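Local coordinates for protein cyclin homolog (Herpesvirus saimiri, PDB 2F2C) that is a viral D-type cyclin that may drive cellular transformation and rapid T-cell proliferation during latent infection of the host's T cells, at residues 42-47 against 86-91; 202-207 against 237-242. One frame throughout, in Å; residues are numbered along the deposited sequence.

Interaction 1 (42-47 against 86-91); sequences EIQTEV and KKQGTK
Glu46 reaches across to the backbone of Thr90 and Lys91, and its carboxylate accepts a weak hydrogen bond between the two loops: Lys91 N donates to Glu46 OE2 at 2.8 Å, with the N-H...O angle bent to 137°. CG of Glu46 lies anti to its backbone N (chi1 -172°) and the chain runs on extended, a length that suits glutamate to reaching a main-chain N-H in the other loop. The other oxygen, OE1, sits 3.3 Å from Thr90 CB. Beside this polar link Val47 packs with one branch: CG1 is 3.5 Å from Thr90 C, and it also meets the CG of Lys91, the aliphatic root of a chain that can leave its amine at the surface.

Farther along, Gln44 and Gln88 meet tip to tip, their amide planes 47° apart. The side-chain end of Gln44 lies against the backbone of Gly89, while the amide of Gln88 lies beside Thr45. Outside the pair, Gln44 also touches Leu84 and Val47 touches Trp41. This surface contact joins the loop between helices 21-31 and 49-65 to the loop between helices 72-83 and 94-109, within the N-terminal cyclin domain.

Interaction 2 (202-207 against 237-242); sequences GLLTTI and TVKDQV
Gly202 and Leu204 face Val242 and Lys239 where two helices cross at -73°, the axes of these short segments passing 8.3 Å apart. The closest CA pairs, Gly202 with Val242 and Leu204 with Lys239, are both 6.2 Å apart. At the first of these the branched valine lays a methyl on the glycine backbone, with Val242 CG1 3.9 Å from Gly202 CA.

One turn away, Lys239 lies across the partner helix and does two jobs. Its CG packs 3.7 Å from Leu204 CB, and its CB meets Leu204 CD1, so the methylene stem packs against the leucine. The chain then bends at chi2 (-90°) and again at chi4, bringing NZ to 3.5 Å from Thr205 CA. The buried ammonium is answered by a salt bridge to Glu208 and a cation-pi contact with Trp217, which would be expected to stabilise its charge. Thr205 turns its hydroxyl back to Gly201 O in its own helix, satisfying the polar atom there.

The crossing joins helices 195-208 and 232-247 within the herpesviral cyclin family region of the chain. Helix 218-228 meets Leu204 through Tyr220 and Leu224, whereas helices 156-162 and 170-184 pack against Leu203, the latter also against Thr206.

Interactions 1 and 2 lie in different family regions of one chain: 42-47 against 86-91 falls in the N-terminal cyclin domain range, 202-207 against 237-242 in the herpesviral cyclin range. They follow in series along the sequence. Their centres are 31 Å apart and their nearest atoms about 17 Å, with no direct touch. The two differ in kind. Interaction 1 joins loops between helices near the surface, 21 Å from the chain centre, and brings mainly polar side chains together, with one weak hydrogen bond established and Val47 packing beside it; interaction 2 crosses two helices in a buried interior, 14 Å from that centre, where a lysine packs its stem on Leu204 and pairs its amine with Glu208.

Interaction 1 (42-47 against 86-91)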
ATOM      1  N   GLU A  42      15.935  20.326 -14.422  1.00 78.90           N
ATOM      2  CA  GLU A  42      17.093  20.712 -15.247  1.00 77.87           C
ATOM      3  C   GLU A  42      17.008  20.325 -16.724  1.00 77.45           C
ATOM      4  O   GLU A  42      17.534  21.027 -17.575  1.00 77.50           O
ATOM      5  CB  GLU A  42      18.371  20.183 -14.631  1.00 77.67           C
ATOM      6  N   ILE A  43      16.331  19.221 -17.013  1.00 77.09           N
ATOM      7  CA  ILE A  43      16.171  18.689 -18.370  1.00 76.81           C
ATOM      8  C   ILE A  43      15.200  19.506 -19.222  1.00 76.22           C
ATOM      9  O   ILE A  43      14.934  19.158 -20.371  1.00 75.97           O
ATOM     10  CB  ILE A  43      15.704  17.200 -18.272  1.00 77.16           C
ATOM     11  CG1 ILE A  43      16.884  16.309 -17.879  1.00 77.61           C
ATOM     12  CG2 ILE A  43      15.071  16.699 -19.583  1.00 77.43           C
ATOM     13  CD1 ILE A  43      16.530  15.205 -16.908  1.00 77.72           C
ATOM     14  N   GLN A  44      14.677  20.593 -18.663  1.00 75.73           N
ATOM     15  CA  GLN A  44      13.599  21.338 -19.309  1.00 75.39           C
ATOM     16  C   GLN A  44      14.073  22.542 -20.103  1.00 75.33           C
ATOM     17  O   GLN A  44      14.965  23.267 -19.667  1.00 75.39           O
ATOM     18  CB  GLN A  44      12.541  21.759 -18.286  1.00 75.38           C
ATOM     19  CG  GLN A  44      11.703  20.604 -17.738  1.00 74.48           C
ATOM     20  CD  GLN A  44      10.948  19.843 -18.820  1.00 73.80           C
ATOM     21  OE1 GLN A  44      10.791  18.626 -18.726  1.00 73.54           O
ATOM     22  NE2 GLN A  44      10.481  20.553 -19.844  1.00 73.64           N
ATOM     23  N   THR A  45      13.461  22.756 -21.262  1.00 75.27           N
ATOM     24  CA  THR A  45      13.860  23.836 -22.167  1.00 75.41           C
ATOM     25  C   THR A  45      12.970  25.062 -21.981  1.00 75.43           C
ATOM     26  O   THR A  45      13.447  26.199 -21.988  1.00 75.45           O
ATOM     27  CB  THR A  45      13.801  23.361 -23.641  1.00 75.39           C
ATOM     28  OG1 THR A  45      14.423  22.076 -23.759  1.00 75.11           O
ATOM     29  CG2 THR A  45      14.646  24.263 -24.552  1.00 75.38           C
ATOM     30  N   GLU A  46      11.677  24.814 -21.818  1.00 75.45           N
ATOM     31  CA  GLU A  46      10.682  25.867 -21.712  1.00 75.50           C
ATOM     32  C   GLU A  46      10.367  26.143 -20.235  1.00 75.45           C
ATOM     33  O   GLU A  46      11.078  26.906 -19.580  1.00 75.70           O
ATOM     34  CB  GLU A  46       9.437  25.447 -22.493  1.00 75.41           C
ATOM     35  CG  GLU A  46       8.367  26.511 -22.647  1.00 76.05           C
ATOM     36  CD  GLU A  46       7.301  26.093 -23.640  1.00 76.89           C
ATOM     37  OE1 GLU A  46       7.599  25.224 -24.489  1.00 77.17           O
ATOM     38  OE2 GLU A  46       6.171  26.628 -23.580  1.00 77.05           O
ATOM     39  N   VAL A  47       9.321  25.503 -19.719  1.00 75.10           N
ATOM     40  CA  VAL A  47       8.878  25.654 -18.334  1.00 74.61           C
ATOM     41  C   VAL A  47      10.038  25.844 -17.348  1.00 74.53           C
ATOM     42  O   VAL A  47      11.071  25.172 -17.452  1.00 74.48           O
ATOM     43  CB  VAL A  47       7.991  24.442 -17.908  1.00 74.69           C
ATOM     44  CG1 VAL A  47       6.923  24.166 -18.962  1.00 74.25           C
ATOM     45  CG2 VAL A  47       8.823  23.182 -17.675  1.00 74.20           C
ATOM     46  N   LYS A  86      12.001  12.836 -17.480  1.00 77.61           N
ATOM     47  CA  LYS A  86      11.988  11.891 -18.587  1.00 77.90           C
ATOM     48  C   LYS A  86      11.407  12.446 -19.886  1.00 77.58           C
ATOM     49  O   LYS A  86      12.050  12.352 -20.933  1.00 77.69           O
ATOM     50  CB  LYS A  86      11.326  10.571 -18.163  1.00 78.08           C
ATOM     51  CG  LYS A  86      12.202   9.760 -17.194  1.00 78.75           C
ATOM     52  CD  LYS A  86      11.640   8.369 -16.923  1.00 78.91           C
ATOM     53  CE  LYS A  86      12.592   7.534 -16.058  1.00 79.81           C
ATOM     54  NZ  LYS A  86      13.934   7.296 -16.688  1.00 79.46           N
ATOM     55  N   LYS A  87      10.205  13.012 -19.838  1.00 77.36           N
ATOM     56  CA  LYS A  87       9.628  13.620 -21.041  1.00 77.07           C
ATOM     57  C   LYS A  87       9.699  15.145 -20.931  1.00 76.89           C
ATOM     58  O   LYS A  87      10.090  15.674 -19.891  1.00 77.04           O
ATOM     59  CB  LYS A  87       8.194  13.129 -21.295  1.00 76.91           C
ATOM     60  CG  LYS A  87       8.045  11.613 -21.533  1.00 76.48           C
ATOM     61  CD  LYS A  87       8.493  11.147 -22.918  1.00 75.30           C
ATOM     62  CE  LYS A  87       8.187   9.663 -23.101  1.00 75.58           C
ATOM     63  NZ  LYS A  87       8.628   9.114 -24.417  1.00 75.14           N
ATOM     64  N   GLN A  88       9.340  15.848 -21.998  1.00 76.61           N
ATOM     65  CA  GLN A  88       9.433  17.306 -21.998  1.00 76.37           C
ATOM     66  C   GLN A  88       8.074  17.963 -21.735  1.00 76.16           C
ATOM     67  O   GLN A  88       7.034  17.441 -22.140  1.00 76.45           O
ATOM     68  CB  GLN A  88      10.014  17.789 -23.331  1.00 76.48           C
ATOM     69  CG  GLN A  88      10.634  19.191 -23.307  1.00 76.54           C
ATOM     70  CD  GLN A  88      12.070  19.224 -22.795  1.00 76.36           C
ATOM     71  OE1 GLN A  88      12.786  18.216 -22.827  1.00 75.27           O
ATOM     72  NE2 GLN A  88      12.496  20.396 -22.337  1.00 76.61           N
ATOM     73  N   GLY A  89       8.088  19.102 -21.050  1.00 75.64           N
ATOM     74  CA  GLY A  89       6.876  19.879 -20.835  1.00 75.12           C
ATOM     75  C   GLY A  89       6.918  21.225 -21.533  1.00 74.95           C
ATOM     76  O   GLY A  89       7.978  21.850 -21.643  1.00 75.03           O
ATOM     77  N   THR A  90       5.764  21.670 -22.018  1.00 74.58           N
ATOM     78  CA  THR A  90       5.630  23.017 -22.560  1.00 74.35           C
ATOM     79  C   THR A  90       4.676  23.818 -21.679  1.00 74.16           C
ATOM     80  O   THR A  90       3.713  23.268 -21.149  1.00 74.06           O
ATOM     81  CB  THR A  90       5.147  23.006 -24.054  1.00 74.43           C
ATOM     82  OG1 THR A  90       3.716  22.999 -24.128  1.00 74.31           O
ATOM     83  CG2 THR A  90       5.556  21.718 -24.783  1.00 74.61           C
ATOM     84  N   LYS A  91       4.947  25.114 -21.530  1.00 74.01           N
ATOM     85  CA  LYS A  91       4.099  26.022 -20.734  1.00 73.60           C
ATOM     86  C   LYS A  91       2.614  25.882 -21.062  1.00 72.95           C
ATOM     87  O   LYS A  91       1.778  25.934 -20.168  1.00 72.74           O
ATOM     88  CB  LYS A  91       4.543  27.487 -20.899  1.00 73.54           C
ATOM     89  CG  LYS A  91       5.801  27.855 -20.100  1.00 74.03           C
ATOM     90  CD  LYS A  91       6.178  29.324 -20.269  1.00 74.02           C
ATOM     91  CE  LYS A  91       7.526  29.639 -19.621  1.00 75.08           C
ATOM     92  NZ  LYS A  91       8.123  30.902 -20.180  1.00 76.04           N
TER

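Interaction 2 (202-207 against 237-242)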
ATOM      1  N   GLY A 202       8.825  19.688   9.278  1.00 71.94           N
ATOM      2  CA  GLY A 202       7.409  19.941   9.463  1.00 72.06           C
ATOM      3  C   GLY A 202       6.987  19.773  10.917  1.00 72.19           C
ATOM      4  O   GLY A 202       6.125  20.487  11.415  1.00 72.72           O
ATOM      5  N   LEU A 203       7.616  18.837  11.605  1.00 72.09           N
ATOM      6  CA  LEU A 203       7.172  18.427  12.915  1.00 72.49           C
ATOM      7  C   LEU A 203       7.691  19.414  13.936  1.00 72.52           C
ATOM      8  O   LEU A 203       6.973  19.809  14.870  1.00 72.44           O
ATOM      9  CB  LEU A 203       7.693  17.019  13.207  1.00 72.59           C
ATOM     10  CG  LEU A 203       6.886  16.057  14.066  1.00 72.87           C
ATOM     11  CD1 LEU A 203       5.407  16.044  13.679  1.00 74.48           C
ATOM     12  CD2 LEU A 203       7.456  14.667  13.895  1.00 73.35           C
ATOM     13  N   LEU A 204       8.940  19.825  13.744  1.00 72.22           N
ATOM     14  CA  LEU A 204       9.554  20.784  14.638  1.00 72.36           C
ATOM     15  C   LEU A 204       8.816  22.110  14.590  1.00 72.67           C
ATOM     16  O   LEU A 204       8.534  22.695  15.635  1.00 72.84           O
ATOM     17  CB  LEU A 204      11.031  20.980  14.312  1.00 72.00           C
ATOM     18  CG  LEU A 204      11.942  19.801  14.643  1.00 71.87           C
ATOM     19  CD1 LEU A 204      13.243  19.918  13.863  1.00 71.43           C
ATOM     20  CD2 LEU A 204      12.199  19.676  16.141  1.00 70.55           C
ATOM     21  N   THR A 205       8.506  22.571  13.379  1.00 73.00           N
ATOM     22  CA  THR A 205       7.756  23.810  13.163  1.00 73.25           C
ATOM     23  C   THR A 205       6.460  23.776  13.942  1.00 73.34           C
ATOM     24  O   THR A 205       6.143  24.726  14.675  1.00 73.70           O
ATOM     25  CB  THR A 205       7.408  23.961  11.678  1.00 73.33           C
ATOM     26  OG1 THR A 205       8.553  23.633  10.886  1.00 74.11           O
ATOM     27  CG2 THR A 205       7.109  25.429  11.335  1.00 73.53           C
ATOM     28  N   THR A 206       5.725  22.679  13.772  1.00 72.97           N
ATOM     29  CA  THR A 206       4.447  22.475  14.415  1.00 73.07           C
ATOM     30  C   THR A 206       4.579  22.528  15.941  1.00 73.56           C
ATOM     31  O   THR A 206       3.944  23.365  16.591  1.00 72.90           O
ATOM     32  CB  THR A 206       3.860  21.137  13.939  1.00 73.17           C
ATOM     33  OG1 THR A 206       3.565  21.230  12.539  1.00 72.98           O
ATOM     34  CG2 THR A 206       2.509  20.854  14.593  1.00 71.78           C
ATOM     35  N   ILE A 207       5.428  21.657  16.491  1.00 74.38           N
ATOM     36  CA  ILE A 207       5.714  21.621  17.940  1.00 75.49           C
ATOM     37  C   ILE A 207       6.030  23.009  18.546  1.00 76.65           C
ATOM     38  O   ILE A 207       5.607  23.318  19.668  1.00 77.09           O
ATOM     39  CB  ILE A 207       6.843  20.607  18.257  1.00 75.24           C
ATOM     40  CG1 ILE A 207       6.380  19.176  18.004  1.00 74.89           C
ATOM     41  CG2 ILE A 207       7.300  20.724  19.698  1.00 74.63           C
ATOM     42  CD1 ILE A 207       7.529  18.188  17.936  1.00 74.71           C
ATOM     43  N   THR A 237      18.545  23.681  10.081  1.00 68.20           N
ATOM     44  CA  THR A 237      18.321  24.355   8.782  1.00 67.92           C
ATOM     45  C   THR A 237      17.041  23.905   8.068  1.00 68.01           C
ATOM     46  O   THR A 237      16.370  24.710   7.426  1.00 67.90           O
ATOM     47  CB  THR A 237      19.525  24.145   7.827  1.00 67.64           C
ATOM     48  OG1 THR A 237      20.631  24.915   8.283  1.00 68.86           O
ATOM     49  CG2 THR A 237      19.267  24.732   6.439  1.00 66.18           C
ATOM     50  N   VAL A 238      16.726  22.618   8.132  1.00 68.23           N
ATOM     51  CA  VAL A 238      15.529  22.141   7.458  1.00 68.78           C
ATOM     52  C   VAL A 238      14.263  22.570   8.215  1.00 69.41           C
ATOM     53  O   VAL A 238      13.281  22.939   7.581  1.00 70.18           O
ATOM     54  CB  VAL A 238      15.578  20.641   7.138  1.00 68.47           C
ATOM     55  CG1 VAL A 238      14.228  20.134   6.711  1.00 67.84           C
ATOM     56  CG2 VAL A 238      16.572  20.397   6.017  1.00 68.41           C
ATOM     57  N   LYS A 239      14.294  22.567   9.549  1.00 69.66           N
ATOM     58  CA  LYS A 239      13.233  23.212  10.338  1.00 69.64           C
ATOM     59  C   LYS A 239      12.948  24.624   9.791  1.00 69.86           C
ATOM     60  O   LYS A 239      11.826  24.941   9.402  1.00 69.97           O
ATOM     61  CB  LYS A 239      13.596  23.241  11.830  1.00 69.45           C
ATOM     62  CG  LYS A 239      12.569  23.897  12.745  1.00 68.74           C
ATOM     63  CD  LYS A 239      12.820  25.379  12.895  1.00 70.59           C
ATOM     64  CE  LYS A 239      11.922  26.020  13.928  1.00 71.14           C
ATOM     65  NZ  LYS A 239      10.487  25.946  13.518  1.00 73.27           N
ATOM     66  N   ASP A 240      13.976  25.453   9.715  1.00 70.16           N
ATOM     67  CA  ASP A 240      13.808  26.816   9.212  1.00 70.69           C
ATOM     68  C   ASP A 240      13.389  26.895   7.739  1.00 70.79           C
ATOM     69  O   ASP A 240      12.698  27.831   7.345  1.00 71.00           O
ATOM     70  CB  ASP A 240      15.067  27.656   9.471  1.00 70.63           C
ATOM     71  CG  ASP A 240      15.357  27.841  10.964  1.00 71.41           C
ATOM     72  OD1 ASP A 240      14.737  27.148  11.810  1.00 72.86           O
ATOM     73  OD2 ASP A 240      16.201  28.653  11.386  1.00 71.61           O
ATOM     74  N   GLN A 241      13.782  25.918   6.929  1.00 71.02           N
ATOM     75  CA  GLN A 241      13.432  25.946   5.510  1.00 71.05           C
ATOM     76  C   GLN A 241      11.963  25.636   5.279  1.00 71.01           C
ATOM     77  O   GLN A 241      11.306  26.317   4.475  1.00 71.75           O
ATOM     78  CB  GLN A 241      14.289  24.981   4.721  1.00 71.09           C
ATOM     79  CG  GLN A 241      15.532  25.623   4.176  1.00 72.51           C
ATOM     80  CD  GLN A 241      16.475  24.601   3.592  1.00 74.49           C
ATOM     81  OE1 GLN A 241      16.901  23.684   4.295  1.00 76.94           O
ATOM     82  NE2 GLN A 241      16.787  24.739   2.301  1.00 74.08           N
ATOM     83  N   VAL A 242      11.460  24.616   5.978  1.00 69.77           N
ATOM     84  CA  VAL A 242      10.069  24.225   5.888  1.00 68.96           C
ATOM     85  C   VAL A 242       9.194  25.384   6.377  1.00 68.90           C
ATOM     86  O   VAL A 242       8.296  25.841   5.670  1.00 68.84           O
ATOM     87  CB  VAL A 242       9.757  22.930   6.725  1.00 69.05           C
ATOM     88  CG1 VAL A 242       8.251  22.766   6.901  1.00 68.22           C
ATOM     89  CG2 VAL A 242      10.381  21.676   6.098  1.00 66.75           C
TER